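Local atomic coordinates of phenylacetaldehyde dehydrogenase (PDB entry 4O5H), a protein that probably oxidises phenylacetaldehyde to phenylacetate with NAD+ as the electron acceptor, as a member of the aldehyde dehydrogenase family. Residues I356-C369 and R387-T399. Residues are numbered along the deposited sequence; the frame is centred on the assembly and turned at random.
Sequences IGPLVSAKQRERVC and RAIDGPGFFVEPT
The amide of L359 donates to the carbonyl oxygen of F394, an N-to-O distance of 2.8 Å. Two residues from that bond on either chain, back at G357 and on at V396, a water continues the link, donating to G357 O and accepting from V396 N, so one direct and one water-mediated bond link two irregular backbones. F394 and F395 then show how consecutive aromatic residues can serve different parts of one partner segment. The ring of F394 lies flat against the start of helix 362-378, with A362 N 3.5 Å above the plane and over its centre, while A362 CB reaches CE1 at 3.8 Å. S361 caps this helix, its OG accepting from Q364 N. F395 instead offers a face to P358, whose CB stands 3.7 Å from the ring centroid in a CH-pi contact only 10° off the normal.

R365 sends CG anti to its backbone N (chi1 177°), bringing that methylene to V396 CG2 at 3.7 Å; a bend at chi3 then carries the guanidinium to the rim of the F394 ring, the two planes 80° apart. There NH1 donates to a water that is weakly bonded to P392 O. V396 CG2 is also met by L359 CD1 from the lead-in and by C369 SG from the next turn of the helix, and SG touches A388 CB.

The contact thus packs the first turns of helix 362-378 and its lead-in against the long loop joining the antiparallel neighbours 381-384 and 399-402 at one margin of the seven-stranded sheet, while I356 and P398 both rest on F310 of helix 298-310.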
loop_
_atom_site.group_PDB
_atom_site.type_symbol
_atom_site.label_atom_id
_atom_site.label_comp_id
_atom_site.label_asym_id
_atom_site.label_seq_id
_atom_site.Cartn_x
_atom_site.Cartn_y
_atom_site.Cartn_z
ATOM N N ILE A 356 -10.008 -26.371 -24.186
ATOM C CA ILE A 356 -10.673 -25.101 -23.953
ATOM C C ILE A 356 -12.066 -25.384 -23.391
ATOM O O ILE A 356 -12.897 -25.970 -24.089
ATOM C CB ILE A 356 -10.792 -24.338 -25.284
ATOM C CG1 ILE A 356 -9.437 -23.770 -25.685
ATOM C CG2 ILE A 356 -11.796 -23.216 -25.224
ATOM C CD1 ILE A 356 -9.054 -22.509 -24.939
ATOM N N GLY A 357 -12.291 -24.993 -22.133
ATOM C CA GLY A 357 -13.607 -25.070 -21.537
ATOM C C GLY A 357 -14.487 -23.891 -21.928
ATOM O O GLY A 357 -14.066 -23.033 -22.682
ATOM N N PRO A 358 -15.704 -23.821 -21.386
ATOM C CA PRO A 358 -16.582 -22.652 -21.591
ATOM C C PRO A 358 -16.096 -21.497 -20.744
ATOM O O PRO A 358 -15.259 -21.695 -19.847
ATOM C CB PRO A 358 -17.944 -23.151 -21.051
ATOM C CG PRO A 358 -17.553 -24.078 -19.958
ATOM C CD PRO A 358 -16.282 -24.768 -20.434
ATOM N N LEU A 359 -16.626 -20.322 -20.992
ATOM C CA LEU A 359 -16.445 -19.214 -20.110
ATOM C C LEU A 359 -17.334 -19.409 -18.894
ATOM O O LEU A 359 -18.245 -20.225 -18.905
ATOM C CB LEU A 359 -16.719 -17.902 -20.855
ATOM C CG LEU A 359 -15.959 -17.709 -22.177
ATOM C CD1 LEU A 359 -16.130 -16.288 -22.700
ATOM C CD2 LEU A 359 -14.471 -18.021 -22.060
ATOM N N VAL A 360 -17.122 -18.613 -17.864
ATOM C CA VAL A 360 -17.733 -18.884 -16.565
ATOM C C VAL A 360 -19.241 -18.627 -16.519
ATOM O O VAL A 360 -19.939 -19.208 -15.704
ATOM C CB VAL A 360 -17.017 -18.100 -15.458
ATOM C CG1 VAL A 360 -17.491 -16.643 -15.440
ATOM C CG2 VAL A 360 -17.270 -18.738 -14.129
ATOM N N SER A 361 -19.740 -17.727 -17.351
ATOM C CA SER A 361 -21.139 -17.324 -17.265
ATOM C C SER A 361 -21.644 -16.778 -18.590
ATOM O O SER A 361 -20.870 -16.428 -19.492
ATOM C CB SER A 361 -21.345 -16.218 -16.216
ATOM O OG SER A 361 -20.669 -15.023 -16.592
ATOM N N ALA A 362 -22.958 -16.669 -18.696
ATOM C CA ALA A 362 -23.536 -16.018 -19.869
ATOM C C ALA A 362 -23.080 -14.585 -19.982
ATOM O O ALA A 362 -22.887 -14.094 -21.080
ATOM C CB ALA A 362 -25.073 -16.120 -19.823
ATOM N N LYS A 363 -22.992 -13.879 -18.861
ATOM C CA LYS A 363 -22.573 -12.477 -18.865
ATOM C C LYS A 363 -21.183 -12.352 -19.449
ATOM O O LYS A 363 -20.905 -11.433 -20.207
ATOM C CB LYS A 363 -22.564 -11.903 -17.423
ATOM N N GLN A 364 -20.308 -13.296 -19.113
ATOM C CA GLN A 364 -18.961 -13.263 -19.632
ATOM C C GLN A 364 -18.943 -13.542 -21.110
ATOM O O GLN A 364 -18.217 -12.846 -21.829
ATOM C CB GLN A 364 -18.038 -14.245 -18.935
ATOM C CG GLN A 364 -17.409 -13.698 -17.686
ATOM C CD GLN A 364 -16.751 -12.381 -17.879
ATOM O OE1 GLN A 364 -17.195 -11.408 -17.299
ATOM N NE2 GLN A 364 -15.730 -12.321 -18.720
ATOM N N ARG A 365 -19.751 -14.486 -21.576
ATOM C CA ARG A 365 -19.834 -14.705 -23.012
ATOM C C ARG A 365 -20.358 -13.456 -23.739
ATOM O O ARG A 365 -19.822 -13.076 -24.760
ATOM C CB ARG A 365 -20.705 -15.903 -23.340
ATOM C CG ARG A 365 -20.850 -16.089 -24.857
ATOM C CD ARG A 365 -21.867 -17.126 -25.181
ATOM N NE ARG A 365 -23.193 -16.774 -24.599
ATOM C CZ ARG A 365 -24.154 -17.635 -24.244
ATOM N NH1 ARG A 365 -23.992 -18.932 -24.391
ATOM N NH2 ARG A 365 -25.307 -17.182 -23.714
ATOM N N GLU A 366 -21.360 -12.789 -23.162
ATOM C CA GLU A 366 -21.897 -11.571 -23.738
ATOM C C GLU A 366 -20.824 -10.483 -23.856
ATOM O O GLU A 366 -20.641 -9.915 -24.933
ATOM C CB GLU A 366 -23.068 -11.078 -22.901
ATOM C CG GLU A 366 -23.696 -9.781 -23.363
ATOM C CD GLU A 366 -24.891 -9.358 -22.520
ATOM O OE1 GLU A 366 -25.451 -10.181 -21.793
ATOM O OE2 GLU A 366 -25.293 -8.186 -22.594
ATOM N N ARG A 367 -20.055 -10.285 -22.803
ATOM C CA ARG A 367 -18.950 -9.323 -22.827
ATOM C C ARG A 367 -17.875 -9.653 -23.861
ATOM O O ARG A 367 -17.453 -8.798 -24.642
ATOM C CB ARG A 367 -18.281 -9.242 -21.473
ATOM C CG ARG A 367 -19.074 -8.459 -20.446
ATOM C CD ARG A 367 -18.352 -8.408 -19.108
ATOM N NE ARG A 367 -17.050 -7.764 -19.257
ATOM C CZ ARG A 367 -16.870 -6.447 -19.305
ATOM N NH1 ARG A 367 -17.911 -5.609 -19.245
ATOM N NH2 ARG A 367 -15.652 -5.956 -19.425
ATOM N N VAL A 368 -17.428 -10.895 -23.852
ATOM C CA VAL A 368 -16.354 -11.295 -24.730
ATOM C C VAL A 368 -16.772 -11.202 -26.188
ATOM O O VAL A 368 -16.031 -10.674 -27.014
ATOM C CB VAL A 368 -15.840 -12.713 -24.361
ATOM C CG1 VAL A 368 -14.886 -13.233 -25.400
ATOM C CG2 VAL A 368 -15.160 -12.681 -23.010
ATOM N N CYS A 369 -17.954 -11.723 -26.525
ATOM C CA CYS A 369 -18.450 -11.631 -27.908
ATOM C C CYS A 369 -18.687 -10.184 -28.320
ATOM O O CYS A 369 -18.472 -9.841 -29.457
ATOM C CB CYS A 369 -19.724 -12.453 -28.092
ATOM S SG CYS A 369 -19.335 -14.224 -27.967
ATOM N N ARG A 387 -16.702 -16.593 -33.313
ATOM C CA ARG A 387 -18.015 -16.649 -32.658
ATOM C C ARG A 387 -18.247 -17.392 -31.323
ATOM O O ARG A 387 -17.376 -18.110 -30.716
ATOM C CB ARG A 387 -19.062 -17.171 -33.638
ATOM C CG ARG A 387 -18.619 -18.441 -34.298
ATOM C CD ARG A 387 -18.259 -18.113 -35.746
ATOM N NE ARG A 387 -16.959 -18.651 -36.089
ATOM C CZ ARG A 387 -16.569 -18.941 -37.322
ATOM N NH1 ARG A 387 -15.344 -19.422 -37.509
ATOM N NH2 ARG A 387 -17.386 -18.767 -38.367
ATOM N N ALA A 388 -19.460 -17.086 -30.849
ATOM C CA ALA A 388 -20.215 -17.951 -29.967
ATOM C C ALA A 388 -20.578 -19.264 -30.734
ATOM O O ALA A 388 -20.819 -19.297 -31.935
ATOM C CB ALA A 388 -21.504 -17.242 -29.489
ATOM N N ILE A 389 -20.664 -20.317 -29.957
ATOM C CA ILE A 389 -20.992 -21.664 -30.355
ATOM C C ILE A 389 -22.372 -21.908 -29.777
ATOM O O ILE A 389 -22.615 -21.568 -28.620
ATOM C CB ILE A 389 -19.882 -22.434 -29.636
ATOM C CG1 ILE A 389 -18.536 -22.272 -30.383
ATOM C CG2 ILE A 389 -20.227 -23.869 -29.489
ATOM C CD1 ILE A 389 -17.357 -22.711 -29.547
ATOM N N ASP A 390 -23.255 -22.526 -30.535
ATOM C CA ASP A 390 -24.588 -22.899 -30.054
ATOM C C ASP A 390 -24.568 -23.903 -28.907
ATOM O O ASP A 390 -23.592 -24.618 -28.705
ATOM C CB ASP A 390 -25.447 -23.469 -31.190
ATOM C CG ASP A 390 -25.812 -22.420 -32.223
ATOM O OD1 ASP A 390 -25.499 -21.235 -31.999
ATOM O OD2 ASP A 390 -26.375 -22.781 -33.258
ATOM N N GLY A 391 -25.642 -23.912 -28.155
ATOM C CA GLY A 391 -25.859 -24.857 -27.069
ATOM C C GLY A 391 -25.955 -24.102 -25.761
ATOM O O GLY A 391 -25.791 -22.872 -25.740
ATOM N N PRO A 392 -26.258 -24.815 -24.686
ATOM C CA PRO A 392 -26.559 -24.158 -23.417
ATOM C C PRO A 392 -25.356 -23.796 -22.549
ATOM O O PRO A 392 -25.552 -23.058 -21.594
ATOM C CB PRO A 392 -27.415 -25.206 -22.669
ATOM C CG PRO A 392 -26.943 -26.500 -23.197
ATOM C CD PRO A 392 -26.614 -26.247 -24.646
ATOM N N GLY A 393 -24.146 -24.315 -22.842
ATOM C CA GLY A 393 -22.921 -23.923 -22.140
ATOM C C GLY A 393 -22.491 -22.566 -22.639
ATOM O O GLY A 393 -23.124 -22.033 -23.547
ATOM N N PHE A 394 -21.470 -21.979 -22.013
ATOM C CA PHE A 394 -21.067 -20.616 -22.352
ATOM C C PHE A 394 -19.759 -20.609 -23.157
ATOM O O PHE A 394 -18.779 -19.939 -22.818
ATOM C CB PHE A 394 -20.981 -19.749 -21.097
ATOM C CG PHE A 394 -22.153 -19.904 -20.186
ATOM C CD1 PHE A 394 -23.444 -19.725 -20.675
ATOM C CD2 PHE A 394 -21.987 -20.249 -18.859
ATOM C CE1 PHE A 394 -24.550 -19.860 -19.839
ATOM C CE2 PHE A 394 -23.083 -20.385 -18.020
ATOM C CZ PHE A 394 -24.354 -20.184 -18.494
ATOM N N PHE A 395 -19.773 -21.309 -24.283
ATOM C CA PHE A 395 -18.576 -21.560 -25.063
ATOM C C PHE A 395 -18.330 -20.456 -26.094
ATOM O O PHE A 395 -19.277 -19.947 -26.708
ATOM C CB PHE A 395 -18.725 -22.899 -25.788
ATOM C CG PHE A 395 -18.621 -24.097 -24.883
ATOM C CD1 PHE A 395 -17.384 -24.596 -24.499
ATOM C CD2 PHE A 395 -19.771 -24.753 -24.463
ATOM C CE1 PHE A 395 -17.280 -25.727 -23.705
ATOM C CE2 PHE A 395 -19.671 -25.862 -23.661
ATOM C CZ PHE A 395 -18.423 -26.351 -23.279
ATOM N N VAL A 396 -17.056 -20.136 -26.277
ATOM C CA VAL A 396 -16.583 -19.196 -27.265
ATOM C C VAL A 396 -15.318 -19.740 -27.916
ATOM O O VAL A 396 -14.494 -20.383 -27.255
ATOM C CB VAL A 396 -16.236 -17.878 -26.568
ATOM C CG1 VAL A 396 -15.513 -16.951 -27.530
ATOM C CG2 VAL A 396 -17.506 -17.238 -26.039
ATOM N N GLU A 397 -15.204 -19.568 -29.236
ATOM C CA GLU A 397 -14.018 -20.031 -29.987
ATOM C C GLU A 397 -12.758 -19.254 -29.657
ATOM O O GLU A 397 -12.821 -18.034 -29.501
ATOM C CB GLU A 397 -14.247 -19.849 -31.457
ATOM C CG GLU A 397 -15.351 -20.712 -31.999
ATOM C CD GLU A 397 -15.489 -20.538 -33.477
ATOM O OE1 GLU A 397 -15.162 -19.442 -34.003
ATOM O OE2 GLU A 397 -15.923 -21.518 -34.100
ATOM N N PRO A 398 -11.628 -19.948 -29.501
ATOM C CA PRO A 398 -10.361 -19.262 -29.426
ATOM C C PRO A 398 -10.252 -18.390 -30.654
ATOM O O PRO A 398 -10.431 -18.870 -31.764
ATOM C CB PRO A 398 -9.326 -20.378 -29.469
ATOM C CG PRO A 398 -10.044 -21.572 -28.983
ATOM C CD PRO A 398 -11.461 -21.407 -29.440
ATOM N N THR A 399 -9.949 -17.118 -30.440
ATOM C CA THR A 399 -10.033 -16.118 -31.464
ATOM C C THR A 399 -8.737 -15.323 -31.593
ATOM O O THR A 399 -8.161 -14.865 -30.589
ATOM C CB THR A 399 -11.215 -15.191 -31.143
ATOM O OG1 THR A 399 -12.402 -15.969 -31.164
ATOM C CG2 THR A 399 -11.352 -14.112 -32.156
HETATM O O HOH W 1 -14.989 -21.264 -24.469
HETATM O O HOH W 2 -25.994 -20.437 -22.807
#